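Local structure of putative DNA helicase (Lactobacillus plantarum, 3DMN) at residues A[33-46]-A[146-158]. The protein is a possible DNA helicase whose C-terminal domain, with a UvrD-like P-loop NTPase fold, probably helps couple nucleotide hydrolysis to DNA unwinding. Numbering follows the deposited sequence.
Sequences DLPNVVVTPNFEAG and HELTLVAVGSLSP. With ACT (acetate ion), chain B; EDO (1,2-ethanediol), chain N.
N36 and T149 form the first rung of a parallel strand pair, 36-40 beside 147-153, in the parallel sheet of an alpha/beta domain of the P-loop NTPase type. Six backbone hydrogen bonds lace the pair, from N36 N to L148 O through to G154 N to T40 O at 2.8 Å. A152 O takes two donors from one residue: T40 N nearly along the C=O axis, and T40 OG1 at 3.1 Å from above the carbonyl plane. N36 CG sits between the backbone N and the carbonyl carbon (chi1 67°), bringing ND2 over the neighbouring strand to T149 OG1 at 2.8 Å; the hydroxyl lies 19° out of the amide plane. An alanine here would remove the amide and probably leave T149 OG1 without this donor.

The other face is apolar. Past the strand end the chain turns off to this side, and the L156 side chain reaches back, crossing V37 and V39 at about a right angle: its CD1 presses on V37 CG1 at a tight 3.4 Å, while its CB rests against V39 CG2 at 3.9 Å.

At the opposite end, D33 OD2 lies 2.8 Å from E147 OE2, carboxylate planes 86° apart; as modelled this is no hydrogen bond, and such closeness would tend to raise a pKa. Waters link D33 to H146, E147 and L148. Strand 169-170 flanks 36-40. V153 CG1 packs 3.4 Å from N42 C, and N42 OD1 caps helix 43-59, accepting from A45 N at 2.9 Å.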
loop_
_atom_site.group_PDB
_atom_site.type_symbol
_atom_site.label_atom_id
_atom_site.label_comp_id
_atom_site.label_asym_id
_atom_site.label_seq_id
_atom_site.Cartn_x
_atom_site.Cartn_y
_atom_site.Cartn_z
ATOM N N ASP A 33 -13.633 -0.084 5.725
ATOM C CA ASP A 33 -13.730 0.836 4.586
ATOM C C ASP A 33 -13.356 0.101 3.303
ATOM O O ASP A 33 -12.452 -0.754 3.299
ATOM C CB ASP A 33 -12.712 1.982 4.729
ATOM C CG ASP A 33 -13.063 2.970 5.808
ATOM O OD1 ASP A 33 -14.238 3.057 6.224
ATOM O OD2 ASP A 33 -12.131 3.691 6.216
ATOM N N LEU A 34 -13.988 0.481 2.195
ATOM C CA LEU A 34 -13.482 0.012 0.895
ATOM C C LEU A 34 -12.039 0.489 0.712
ATOM O O LEU A 34 -11.723 1.631 1.081
ATOM C CB LEU A 34 -14.300 0.576 -0.263
ATOM C CG LEU A 34 -15.727 0.057 -0.401
ATOM C CD1 LEU A 34 -16.458 0.843 -1.502
ATOM C CD2 LEU A 34 -15.755 -1.434 -0.659
ATOM N N PRO A 35 -11.159 -0.379 0.153
ATOM C CA PRO A 35 -9.805 0.129 -0.218
ATOM C C PRO A 35 -9.915 1.372 -1.067
ATOM O O PRO A 35 -10.849 1.513 -1.867
ATOM C CB PRO A 35 -9.197 -1.019 -1.021
ATOM C CG PRO A 35 -9.897 -2.270 -0.427
ATOM C CD PRO A 35 -11.327 -1.810 -0.160
ATOM N N ASN A 36 -9.021 2.317 -0.820
ATOM C CA ASN A 36 -9.017 3.557 -1.619
ATOM C C ASN A 36 -7.816 3.601 -2.522
ATOM O O ASN A 36 -6.688 3.442 -2.069
ATOM C CB ASN A 36 -9.187 4.841 -0.776
ATOM C CG ASN A 36 -8.020 5.137 0.145
ATOM O OD1 ASN A 36 -7.483 6.268 0.128
ATOM N ND2 ASN A 36 -7.645 4.181 0.970
ATOM N N VAL A 37 -8.090 3.810 -3.808
ATOM C CA VAL A 37 -7.037 3.902 -4.819
ATOM C C VAL A 37 -6.937 5.369 -5.248
ATOM O O VAL A 37 -7.961 6.032 -5.512
ATOM C CB VAL A 37 -7.404 3.013 -6.038
ATOM C CG1 VAL A 37 -6.377 3.178 -7.173
ATOM C CG2 VAL A 37 -7.492 1.541 -5.577
ATOM N N VAL A 38 -5.702 5.866 -5.319
ATOM C CA VAL A 38 -5.509 7.262 -5.754
ATOM C C VAL A 38 -4.455 7.250 -6.810
ATOM O O VAL A 38 -3.350 6.769 -6.581
ATOM C CB VAL A 38 -5.106 8.190 -4.602
ATOM C CG1 VAL A 38 -5.071 9.633 -5.090
ATOM C CG2 VAL A 38 -6.090 8.062 -3.453
ATOM N N VAL A 39 -4.815 7.791 -7.978
ATOM C CA VAL A 39 -3.874 7.876 -9.101
ATOM C C VAL A 39 -3.412 9.314 -9.203
ATOM O O VAL A 39 -4.245 10.230 -9.242
ATOM C CB VAL A 39 -4.504 7.407 -10.417
ATOM C CG1 VAL A 39 -3.535 7.632 -11.609
ATOM C CG2 VAL A 39 -4.904 5.915 -10.296
ATOM N N THR A 40 -2.095 9.511 -9.206
ATOM C CA THR A 40 -1.503 10.847 -9.124
ATOM C C THR A 40 -0.616 11.086 -10.341
ATOM O O THR A 40 -0.136 10.137 -10.945
ATOM C CB THR A 40 -0.656 10.981 -7.851
ATOM O OG1 THR A 40 0.481 10.107 -7.914
ATOM C CG2 THR A 40 -1.503 10.643 -6.581
ATOM N N PRO A 41 -0.428 12.356 -10.738
ATOM C CA PRO A 41 0.291 12.629 -11.988
ATOM C C PRO A 41 1.788 12.512 -11.965
ATOM O O PRO A 41 2.398 12.450 -13.035
ATOM C CB PRO A 41 -0.089 14.096 -12.302
ATOM C CG PRO A 41 -0.337 14.695 -10.880
ATOM C CD PRO A 41 -1.035 13.572 -10.164
ATOM N N ASN A 42 2.409 12.565 -10.783
ATOM C CA ASN A 42 3.863 12.536 -10.708
ATOM C C ASN A 42 4.282 12.115 -9.316
ATOM O O ASN A 42 3.423 12.026 -8.400
ATOM C CB ASN A 42 4.507 13.880 -11.102
ATOM C CG ASN A 42 3.839 15.044 -10.399
ATOM O OD1 ASN A 42 3.767 15.052 -9.163
ATOM N ND2 ASN A 42 3.313 15.997 -11.162
ATOM N N PHE A 43 5.597 11.900 -9.170
ATOM C CA PHE A 43 6.144 11.346 -7.923
ATOM C C PHE A 43 5.794 12.223 -6.704
ATOM O O PHE A 43 5.297 11.691 -5.706
ATOM C CB PHE A 43 7.636 11.204 -8.072
ATOM C CG PHE A 43 8.335 10.736 -6.833
ATOM C CD1 PHE A 43 8.469 9.392 -6.578
ATOM C CD2 PHE A 43 8.869 11.676 -5.938
ATOM C CE1 PHE A 43 9.144 8.958 -5.421
ATOM C CE2 PHE A 43 9.546 11.268 -4.790
ATOM C CZ PHE A 43 9.654 9.915 -4.512
ATOM N N GLU A 44 5.994 13.534 -6.834
ATOM C CA GLU A 44 5.730 14.475 -5.732
ATOM C C GLU A 44 4.243 14.496 -5.372
ATOM O O GLU A 44 3.886 14.541 -4.184
ATOM C CB GLU A 44 6.273 15.872 -6.052
ATOM C CG GLU A 44 7.809 15.910 -6.147
ATOM C CD GLU A 44 8.562 15.560 -4.842
ATOM O OE1 GLU A 44 8.050 15.792 -3.718
ATOM O OE2 GLU A 44 9.705 15.048 -4.946
ATOM N N ALA A 45 3.356 14.399 -6.379
ATOM C CA ALA A 45 1.933 14.289 -6.059
ATOM C C ALA A 45 1.583 12.966 -5.356
ATOM O O ALA A 45 0.680 12.888 -4.487
ATOM C CB ALA A 45 1.108 14.459 -7.299
ATOM N N GLY A 46 2.274 11.895 -5.760
ATOM C CA GLY A 46 2.103 10.615 -5.047
ATOM C C GLY A 46 2.498 10.741 -3.595
ATOM O O GLY A 46 1.786 10.269 -2.714
ATOM N N HIS A 146 -7.121 -3.922 8.113
ATOM C CA HIS A 146 -8.287 -3.059 8.377
ATOM C C HIS A 146 -8.450 -1.907 7.366
ATOM O O HIS A 146 -9.564 -1.582 6.979
ATOM C CB HIS A 146 -8.266 -2.555 9.840
ATOM C CG HIS A 146 -8.182 -3.682 10.848
ATOM N ND1 HIS A 146 -7.206 -3.755 11.830
ATOM C CD2 HIS A 146 -8.920 -4.811 10.977
ATOM C CE1 HIS A 146 -7.361 -4.870 12.523
ATOM N NE2 HIS A 146 -8.400 -5.523 12.036
ATOM N N GLU A 147 -7.337 -1.325 6.917
ATOM C CA GLU A 147 -7.369 -0.211 5.949
ATOM C C GLU A 147 -6.325 -0.461 4.866
ATOM O O GLU A 147 -5.212 -0.826 5.160
ATOM C CB GLU A 147 -7.047 1.100 6.663
ATOM C CG GLU A 147 -7.474 2.345 5.884
ATOM C CD GLU A 147 -8.992 2.619 5.995
ATOM O OE1 GLU A 147 -9.633 2.077 6.932
ATOM O OE2 GLU A 147 -9.530 3.400 5.175
ATOM N N LEU A 148 -6.736 -0.265 3.624
ATOM C CA LEU A 148 -5.835 -0.478 2.486
ATOM C C LEU A 148 -5.961 0.687 1.520
ATOM O O LEU A 148 -7.065 1.018 1.068
ATOM C CB LEU A 148 -6.184 -1.794 1.791
ATOM C CG LEU A 148 -5.466 -2.075 0.469
ATOM C CD1 LEU A 148 -3.943 -2.217 0.692
ATOM C CD2 LEU A 148 -6.083 -3.329 -0.269
ATOM N N THR A 149 -4.812 1.273 1.192
ATOM C CA THR A 149 -4.745 2.435 0.288
ATOM C C THR A 149 -3.722 2.066 -0.755
ATOM O O THR A 149 -2.694 1.519 -0.444
ATOM C CB THR A 149 -4.228 3.708 1.020
ATOM O OG1 THR A 149 -5.127 4.052 2.068
ATOM C CG2 THR A 149 -4.148 4.893 0.025
ATOM N N LEU A 150 -4.029 2.369 -2.015
ATOM C CA LEU A 150 -3.050 2.201 -3.119
ATOM C C LEU A 150 -2.834 3.548 -3.744
ATOM O O LEU A 150 -3.789 4.215 -4.147
ATOM C CB LEU A 150 -3.518 1.203 -4.200
ATOM C CG LEU A 150 -3.546 -0.270 -3.813
ATOM C CD1 LEU A 150 -4.721 -0.575 -2.930
ATOM C CD2 LEU A 150 -3.698 -1.092 -5.117
ATOM N N VAL A 151 -1.564 3.917 -3.866
ATOM C CA VAL A 151 -1.185 5.167 -4.567
ATOM C C VAL A 151 -0.430 4.807 -5.812
ATOM O O VAL A 151 0.517 4.046 -5.740
ATOM C CB VAL A 151 -0.318 6.111 -3.662
ATOM C CG1 VAL A 151 0.116 7.371 -4.432
ATOM C CG2 VAL A 151 -1.081 6.510 -2.393
ATOM N N ALA A 152 -0.835 5.361 -6.964
ATOM C CA ALA A 152 -0.142 5.037 -8.228
ATOM C C ALA A 152 0.308 6.341 -8.827
ATOM O O ALA A 152 -0.442 7.310 -8.798
ATOM C CB ALA A 152 -1.121 4.333 -9.215
ATOM N N VAL A 153 1.511 6.353 -9.377
ATOM C CA VAL A 153 2.047 7.533 -10.078
ATOM C C VAL A 153 1.947 7.239 -11.575
ATOM O O VAL A 153 2.585 6.292 -12.104
ATOM C CB VAL A 153 3.499 7.782 -9.710
ATOM C CG1 VAL A 153 4.042 8.975 -10.530
ATOM C CG2 VAL A 153 3.582 8.101 -8.207
ATOM N N GLY A 154 1.134 8.029 -12.254
ATOM C CA GLY A 154 0.955 7.913 -13.697
ATOM C C GLY A 154 -0.373 7.265 -13.987
ATOM O O GLY A 154 -1.410 7.922 -14.039
ATOM N N SER A 155 -0.345 5.939 -14.141
ATOM C CA SER A 155 -1.553 5.155 -14.396
ATOM C C SER A 155 -1.642 4.019 -13.413
ATOM O O SER A 155 -0.620 3.523 -12.959
ATOM C CB SER A 155 -1.528 4.522 -15.788
ATOM O OG SER A 155 -1.655 5.540 -16.797
ATOM N N LEU A 156 -2.869 3.628 -13.096
ATOM C CA LEU A 156 -3.057 2.467 -12.226
ATOM C C LEU A 156 -2.545 1.197 -12.909
ATOM O O LEU A 156 -2.682 1.011 -14.118
ATOM C CB LEU A 156 -4.542 2.334 -11.864
ATOM C CG LEU A 156 -4.878 1.325 -10.764
ATOM C CD1 LEU A 156 -4.235 1.668 -9.410
ATOM C CD2 LEU A 156 -6.412 1.226 -10.648
ATOM N N SER A 157 -1.989 0.281 -12.094
ATOM C CA SER A 157 -1.556 -1.008 -12.635
ATOM C C SER A 157 -2.677 -1.630 -13.494
ATOM O O SER A 157 -3.827 -1.740 -13.028
ATOM C CB SER A 157 -1.257 -1.965 -11.477
ATOM O OG SER A 157 -1.130 -3.276 -12.048
ATOM N N PRO A 158 -2.335 -2.139 -14.677
ATOM C CA PRO A 158 -3.344 -2.829 -15.500
ATOM C C PRO A 158 -3.825 -4.120 -14.837
ATOM O O PRO A 158 -4.894 -4.636 -15.191
ATOM C CB PRO A 158 -2.583 -3.159 -16.783
ATOM C CG PRO A 158 -1.110 -3.224 -16.364
ATOM C CD PRO A 158 -1.033 -2.064 -15.379
HETATM C C ACT B . 2.861 4.347 -15.078
HETATM O O ACT B . 1.757 4.028 -14.629
HETATM O OXT ACT B . 3.803 3.540 -15.162
HETATM C CH3 ACT B . 2.969 5.696 -15.454
HETATM C C1 EDO N . -4.087 7.803 -15.019
HETATM O O1 EDO N . -4.170 7.044 -16.237
HETATM C C2 EDO N . -4.277 9.303 -15.170
HETATM O O2 EDO N . -5.183 9.779 -14.168
HETATM O O HOH W 1 -11.509 -2.502 5.212
HETATM O O HOH W 2 -9.644 0.212 3.332
HETATM O O HOH W 3 -11.626 0.206 7.630
HETATM O O HOH W 4 -9.637 2.899 2.373
#